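Local coordinates for PbSGBP-B lipoprotein (Prevotella bryantii B14, PDB 6D2Y) that probably binds polysaccharide at the bacterial cell surface, as a lipoprotein with a magnesium-holding, beta-sandwich glycan-binding domain, at residues F278-A284 and S422-L428; Q366-G370 and A411-F415. All coordinates share one frame; numbering follows the deposited sequence.

Contact 1: F278-A284 and S422-L428; sequences FSFEYWA and SSLNIFL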
loop_
_atom_site.group_PDB
_atom_site.type_symbol
_atom_site.label_atom_id
_atom_site.label_comp_id
_atom_site.label_asym_id
_atom_site.label_seq_id
_atom_site.Cartn_x
_atom_site.Cartn_y
_atom_site.Cartn_z
ATOM N N PHE A 278 12.360 16.797 16.638
ATOM C CA PHE A 278 11.624 15.872 15.784
ATOM C C PHE A 278 12.294 15.707 14.424
ATOM O O PHE A 278 11.631 15.651 13.388
ATOM C CB PHE A 278 10.179 16.329 15.610
ATOM C CG PHE A 278 9.572 16.915 16.854
ATOM C CD1 PHE A 278 9.149 16.087 17.882
ATOM C CD2 PHE A 278 9.395 18.283 16.986
ATOM C CE1 PHE A 278 8.582 16.614 19.030
ATOM C CE2 PHE A 278 8.826 18.816 18.129
ATOM C CZ PHE A 278 8.419 17.980 19.154
ATOM N N SER A 279 13.621 15.630 14.412
ATOM C CA SER A 279 14.384 15.457 13.182
ATOM C C SER A 279 15.318 14.263 13.329
ATOM O O SER A 279 16.167 14.244 14.225
ATOM C CB SER A 279 15.186 16.720 12.848
ATOM O OG SER A 279 16.029 16.501 11.729
ATOM N N PHE A 280 15.152 13.272 12.460
ATOM C CA PHE A 280 16.127 12.203 12.297
ATOM C C PHE A 280 16.906 12.463 11.016
ATOM O O PHE A 280 16.309 12.739 9.970
ATOM C CB PHE A 280 15.459 10.828 12.243
ATOM C CG PHE A 280 16.379 9.730 11.789
ATOM C CD1 PHE A 280 16.314 9.247 10.492
ATOM C CD2 PHE A 280 17.313 9.186 12.656
ATOM C CE1 PHE A 280 17.165 8.239 10.066
ATOM C CE2 PHE A 280 18.166 8.176 12.238
ATOM C CZ PHE A 280 18.092 7.702 10.941
ATOM N N GLU A 281 18.232 12.387 11.098
ATOM C CA GLU A 281 19.095 12.738 9.979
ATOM C C GLU A 281 20.145 11.657 9.779
ATOM O O GLU A 281 20.951 11.397 10.678
ATOM C CB GLU A 281 19.762 14.099 10.210
ATOM C CG GLU A 281 18.792 15.225 10.555
ATOM C CD GLU A 281 19.389 16.261 11.495
ATOM O OE1 GLU A 281 20.564 16.106 11.893
ATOM O OE2 GLU A 281 18.683 17.237 11.831
ATOM N N TYR A 282 20.134 11.029 8.604
ATOM C CA TYR A 282 21.229 10.171 8.161
ATOM C C TYR A 282 21.867 10.813 6.937
ATOM O O TYR A 282 21.282 10.809 5.849
ATOM C CB TYR A 282 20.764 8.752 7.837
ATOM C CG TYR A 282 21.898 7.895 7.309
ATOM C CD1 TYR A 282 22.755 7.234 8.178
ATOM C CD2 TYR A 282 22.131 7.772 5.944
ATOM C CE1 TYR A 282 23.802 6.465 7.705
ATOM C CE2 TYR A 282 23.177 7.008 5.462
ATOM C CZ TYR A 282 24.008 6.355 6.348
ATOM O OH TYR A 282 25.048 5.588 5.875
ATOM N N TRP A 283 23.066 11.352 7.111
ATOM C CA TRP A 283 23.823 11.959 6.024
ATOM C C TRP A 283 24.987 11.039 5.679
ATOM O O TRP A 283 25.759 10.652 6.562
ATOM C CB TRP A 283 24.313 13.355 6.412
ATOM C CG TRP A 283 23.210 14.258 6.899
ATOM C CD1 TRP A 283 21.872 14.132 6.645
ATOM C CD2 TRP A 283 23.351 15.425 7.721
ATOM N NE1 TRP A 283 21.176 15.145 7.258
ATOM C CE2 TRP A 283 22.060 15.952 7.924
ATOM C CE3 TRP A 283 24.444 16.073 8.303
ATOM C CZ2 TRP A 283 21.833 17.097 8.686
ATOM C CZ3 TRP A 283 24.217 17.209 9.058
ATOM C CH2 TRP A 283 22.922 17.710 9.244
ATOM N N ALA A 284 25.092 10.674 4.403
ATOM C CA ALA A 284 26.162 9.787 3.964
ATOM C C ALA A 284 27.516 10.472 4.102
ATOM O O ALA A 284 27.640 11.687 3.920
ATOM C CB ALA A 284 25.936 9.358 2.515
ATOM N N SER A 422 20.813 9.064 -1.422
ATOM C CA SER A 422 22.038 8.828 -0.665
ATOM C C SER A 422 21.886 9.145 0.819
ATOM O O SER A 422 22.422 8.418 1.665
ATOM C CB SER A 422 23.186 9.652 -1.249
ATOM O OG SER A 422 23.218 9.583 -2.663
ATOM N N SER A 423 21.177 10.225 1.149
ATOM C CA SER A 423 20.908 10.606 2.527
ATOM C C SER A 423 19.404 10.697 2.747
ATOM O O SER A 423 18.622 10.830 1.801
ATOM C CB SER A 423 21.577 11.937 2.881
ATOM O OG SER A 423 22.977 11.869 2.690
ATOM N N LEU A 424 19.004 10.628 4.016
ATOM C CA LEU A 424 17.593 10.618 4.374
ATOM C C LEU A 424 17.359 11.480 5.602
ATOM O O LEU A 424 18.067 11.346 6.605
ATOM C CB LEU A 424 17.099 9.192 4.643
ATOM C CG LEU A 424 15.633 9.097 5.062
ATOM C CD1 LEU A 424 14.726 9.408 3.880
ATOM C CD2 LEU A 424 15.320 7.729 5.651
ATOM N N ASN A 425 16.361 12.356 5.519
ATOM C CA ASN A 425 15.895 13.149 6.646
ATOM C C ASN A 425 14.432 12.831 6.916
ATOM O O ASN A 425 13.634 12.701 5.982
ATOM C CB ASN A 425 16.052 14.649 6.381
ATOM C CG ASN A 425 17.379 15.191 6.861
ATOM O OD1 ASN A 425 18.352 14.452 6.995
ATOM N ND2 ASN A 425 17.425 16.493 7.126
ATOM N N ILE A 426 14.089 12.693 8.193
ATOM C CA ILE A 426 12.704 12.574 8.639
ATOM C C ILE A 426 12.470 13.706 9.628
ATOM O O ILE A 426 13.048 13.711 10.722
ATOM C CB ILE A 426 12.408 11.209 9.272
ATOM C CG1 ILE A 426 12.831 10.079 8.329
ATOM C CG2 ILE A 426 10.933 11.103 9.634
ATOM C CD1 ILE A 426 12.129 8.766 8.577
ATOM N N PHE A 427 11.629 14.664 9.245
ATOM C CA PHE A 427 11.434 15.892 10.006
ATOM C C PHE A 427 9.944 16.159 10.151
ATOM O O PHE A 427 9.237 16.315 9.149
ATOM C CB PHE A 427 12.133 17.071 9.321
ATOM C CG PHE A 427 12.399 18.240 10.230
ATOM C CD1 PHE A 427 12.061 18.191 11.572
ATOM C CD2 PHE A 427 12.985 19.394 9.737
ATOM C CE1 PHE A 427 12.303 19.269 12.403
ATOM C CE2 PHE A 427 13.230 20.475 10.564
ATOM C CZ PHE A 427 12.888 20.412 11.898
ATOM N N LEU A 428 9.474 16.211 11.395
ATOM C CA LEU A 428 8.100 16.595 11.707
ATOM C C LEU A 428 8.042 18.114 11.763
ATOM O O LEU A 428 8.424 18.722 12.765
ATOM C CB LEU A 428 7.662 15.988 13.034
ATOM C CG LEU A 428 6.997 14.615 13.093
ATOM C CD1 LEU A 428 7.719 13.594 12.231
ATOM C CD2 LEU A 428 6.970 14.164 14.540
#

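Contact 2: Q366-G370 and A411-F415; sequences QNGWG and ATKSF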
loop_
_atom_site.group_PDB
_atom_site.type_symbol
_atom_site.label_atom_id
_atom_site.label_comp_id
_atom_site.label_asym_id
_atom_site.label_seq_id
_atom_site.Cartn_x
_atom_site.Cartn_y
_atom_site.Cartn_z
ATOM N N GLN A 366 13.854 26.278 -1.418
ATOM C CA GLN A 366 12.965 26.895 -2.408
ATOM C C GLN A 366 13.396 26.556 -3.834
ATOM O O GLN A 366 13.381 27.403 -4.729
ATOM C CB GLN A 366 12.887 28.412 -2.213
ATOM C CG GLN A 366 11.595 28.891 -1.574
ATOM C CD GLN A 366 11.530 30.400 -1.440
ATOM O OE1 GLN A 366 10.534 31.024 -1.806
ATOM N NE2 GLN A 366 12.593 30.994 -0.912
ATOM N N ASN A 367 13.777 25.296 -4.050
ATOM C CA ASN A 367 14.244 24.843 -5.356
ATOM C C ASN A 367 13.345 23.765 -5.954
ATOM O O ASN A 367 13.766 23.061 -6.875
ATOM C CB ASN A 367 15.686 24.338 -5.266
ATOM C CG ASN A 367 15.816 23.081 -4.424
ATOM O OD1 ASN A 367 14.956 22.781 -3.595
ATOM N ND2 ASN A 367 16.895 22.337 -4.637
ATOM N N GLY A 368 12.120 23.618 -5.451
ATOM C CA GLY A 368 11.192 22.656 -6.013
ATOM C C GLY A 368 11.529 21.204 -5.759
ATOM O O GLY A 368 11.044 20.330 -6.483
ATOM N N TRP A 369 12.335 20.914 -4.737
ATOM C CA TRP A 369 12.785 19.551 -4.485
ATOM C C TRP A 369 11.678 18.724 -3.838
ATOM O O TRP A 369 11.076 19.140 -2.843
ATOM C CB TRP A 369 14.028 19.549 -3.597
ATOM C CG TRP A 369 14.570 18.173 -3.372
ATOM C CD1 TRP A 369 14.648 17.504 -2.185
ATOM C CD2 TRP A 369 15.097 17.289 -4.367
ATOM N NE1 TRP A 369 15.199 16.259 -2.379
ATOM C CE2 TRP A 369 15.483 16.104 -3.711
ATOM C CE3 TRP A 369 15.285 17.387 -5.750
ATOM C CZ2 TRP A 369 16.044 15.025 -4.390
ATOM C CZ3 TRP A 369 15.841 16.315 -6.420
ATOM C CH2 TRP A 369 16.214 15.151 -5.741
ATOM N N GLY A 370 11.439 17.537 -4.389
ATOM C CA GLY A 370 10.316 16.726 -3.951
ATOM C C GLY A 370 10.630 15.913 -2.704
ATOM O O GLY A 370 11.706 15.335 -2.562
ATOM N N ALA A 411 5.884 19.748 -6.005
ATOM C CA ALA A 411 7.304 19.909 -6.287
ATOM C C ALA A 411 7.542 20.059 -7.783
ATOM O O ALA A 411 6.858 19.440 -8.605
ATOM C CB ALA A 411 8.097 18.721 -5.754
ATOM N N THR A 412 8.528 20.886 -8.134
ATOM C CA THR A 412 8.853 21.130 -9.533
ATOM C C THR A 412 10.052 20.330 -10.027
ATOM O O THR A 412 10.252 20.234 -11.243
ATOM C CB THR A 412 9.116 22.624 -9.767
ATOM O OG1 THR A 412 10.391 22.981 -9.218
ATOM C CG2 THR A 412 8.032 23.469 -9.122
ATOM N N LYS A 413 10.847 19.757 -9.124
ATOM C CA LYS A 413 11.973 18.902 -9.483
ATOM C C LYS A 413 11.754 17.527 -8.869
ATOM O O LYS A 413 11.603 17.405 -7.649
ATOM C CB LYS A 413 13.302 19.492 -9.002
ATOM C CG LYS A 413 13.420 21.002 -9.112
ATOM C CD LYS A 413 13.520 21.478 -10.553
ATOM C CE LYS A 413 13.017 22.908 -10.689
ATOM N NZ LYS A 413 13.621 23.624 -11.841
ATOM N N SER A 414 11.733 16.498 -9.715
ATOM C CA SER A 414 11.518 15.126 -9.280
ATOM C C SER A 414 12.866 14.451 -9.027
ATOM O O SER A 414 13.916 15.096 -8.996
ATOM C CB SER A 414 10.694 14.363 -10.317
ATOM O OG SER A 414 9.346 14.802 -10.338
ATOM N N PHE A 415 12.844 13.134 -8.832
ATOM C CA PHE A 415 14.075 12.367 -8.723
ATOM C C PHE A 415 14.642 12.114 -10.113
ATOM O O PHE A 415 13.912 11.725 -11.028
ATOM C CB PHE A 415 13.825 11.043 -8.003
ATOM C CG PHE A 415 13.450 11.199 -6.558
ATOM C CD1 PHE A 415 14.137 12.090 -5.751
ATOM C CD2 PHE A 415 12.417 10.459 -6.005
ATOM C CE1 PHE A 415 13.807 12.240 -4.422
ATOM C CE2 PHE A 415 12.078 10.605 -4.669
ATOM C CZ PHE A 415 12.776 11.499 -3.878
#

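Contact 1: F278-A284 and S422-L428
Trp283 reaches across to Asn425 through its indole NE1, which donates to Asn425 OD1 at 2.9 Å. The bond is bent, 148° at the hydrogen, yet the donor meets a lone pair in the amide plane, and the ring and amide planes lie only 25° apart. With CG anti to its carbonyl carbon (chi1 -53°), the indole swings back over the strand pair to make this bond. Asn425 OD1 also lies 3.5 Å from Glu281 CB. Farther along the same face, Ser279 CB sits over the Phe427 ring, 4.0 Å from its centroid, a CH-pi contact offset toward the rim. Glu281 OE2 accepts from Ser279 OG at 2.8 Å and also bonds His243, while its OE1 takes Trp242 N, so both carboxylate oxygens are held. At one end, Ser423 OG accepts Ala284 N at 3.0 Å.

Behind these side chains, strands 279-282 and 423-428 run antiparallel. Phe280 with Ile426 and Tyr282 with Leu424 are hydrogen-bonded pairs; Phe280 N to Ile426 O measures 2.8 Å. Where 423-428 begins, a classic beta bulge sets Ser422 and Ser423 opposite Gly335 of strand 330-335. Strand 279-282 is outermost in this antiparallel sheet of the beta-sandwich, probably glycan-binding, domain; Phe280 and Ile426 pack against strand 258-261, and Leu424 and Tyr282 touch helix 299-302.

Contact 2: Q366-G370 and A411-F415
A single backbone bridge, Trp369 with Lys413, joins two irregular loops of the xyloglucan-binding-domain family region: residues 366-370 precede strand 372-374, and residues 411-415 lie between strands 393-398 and 423-428. The evidence for calling it isolated is that neither segment contains regular strand and their end-to-end directions diverge by 71°. Its main link is Lys413 N to Gly368 O, 2.7 Å, with the donor tilted 32° from the carbonyl plane. Thr412 N also points to Gly368 O, but weakly, so one carbonyl oxygen takes two successive amides. On the other side of Trp369, Gly370 N gives a weak bond to Lys413 O.

Close packing fills in around this bridge. Gly368 has positive phi, and its bare CA approaches Thr412 OG1 to 3.3 Å. Ala411 CB fits against Gly370 CA at 3.5 Å and also touches Gly368 O. Lys413 lays its aliphatic part alongside residues 367-368, CG coming 3.1 Å from Asn367 O, before the chain bends at chi2 and carries its amine away. Asn367 OD1 in turn accepts a weak bond from Trp369 N within its own loop.

Trp369 extends its indole toward the far end of 411-415, CG being anti to the backbone N. Its NE1 is bonded to Phe334 O, which ties the ring to strand 330-335 and helps fix its rotation. Ser414 O approaches Trp369 CZ3 obliquely. Phe415, which also meets Phe421 edge-to-face, directs its ring edge at the indole in an offset edge-to-face stack: the centroids of the Phe415 ring and the six-membered ring of Trp369 lie 5.5 Å apart, planes are at 69°, and Phe415 CE1 comes 3.6 Å from Trp369 CZ2.

In the fold
In sequence, both segments of contact 2 fall between the two strands of contact 1, all within the xyloglucan-binding-domain region. The centres of the two contacts are about 17 Å apart and their nearest atoms about 8 Å, so they do not touch directly. Strand 330-335 connects them: it pairs with 423-428 of contact 1, while its Phe334 packs on Leu424 and accepts the indole bond of contact 2. Contact 1 lies nearer the metal, the Phe280 side chain being about 12 Å from the bound magnesium ion and about 10 Å from the side chain of Asp452, one of its ligands. Contact 2 is away from that site; a glycerol, probably from crystallisation, lies about 4 Å from the Trp369 side chain.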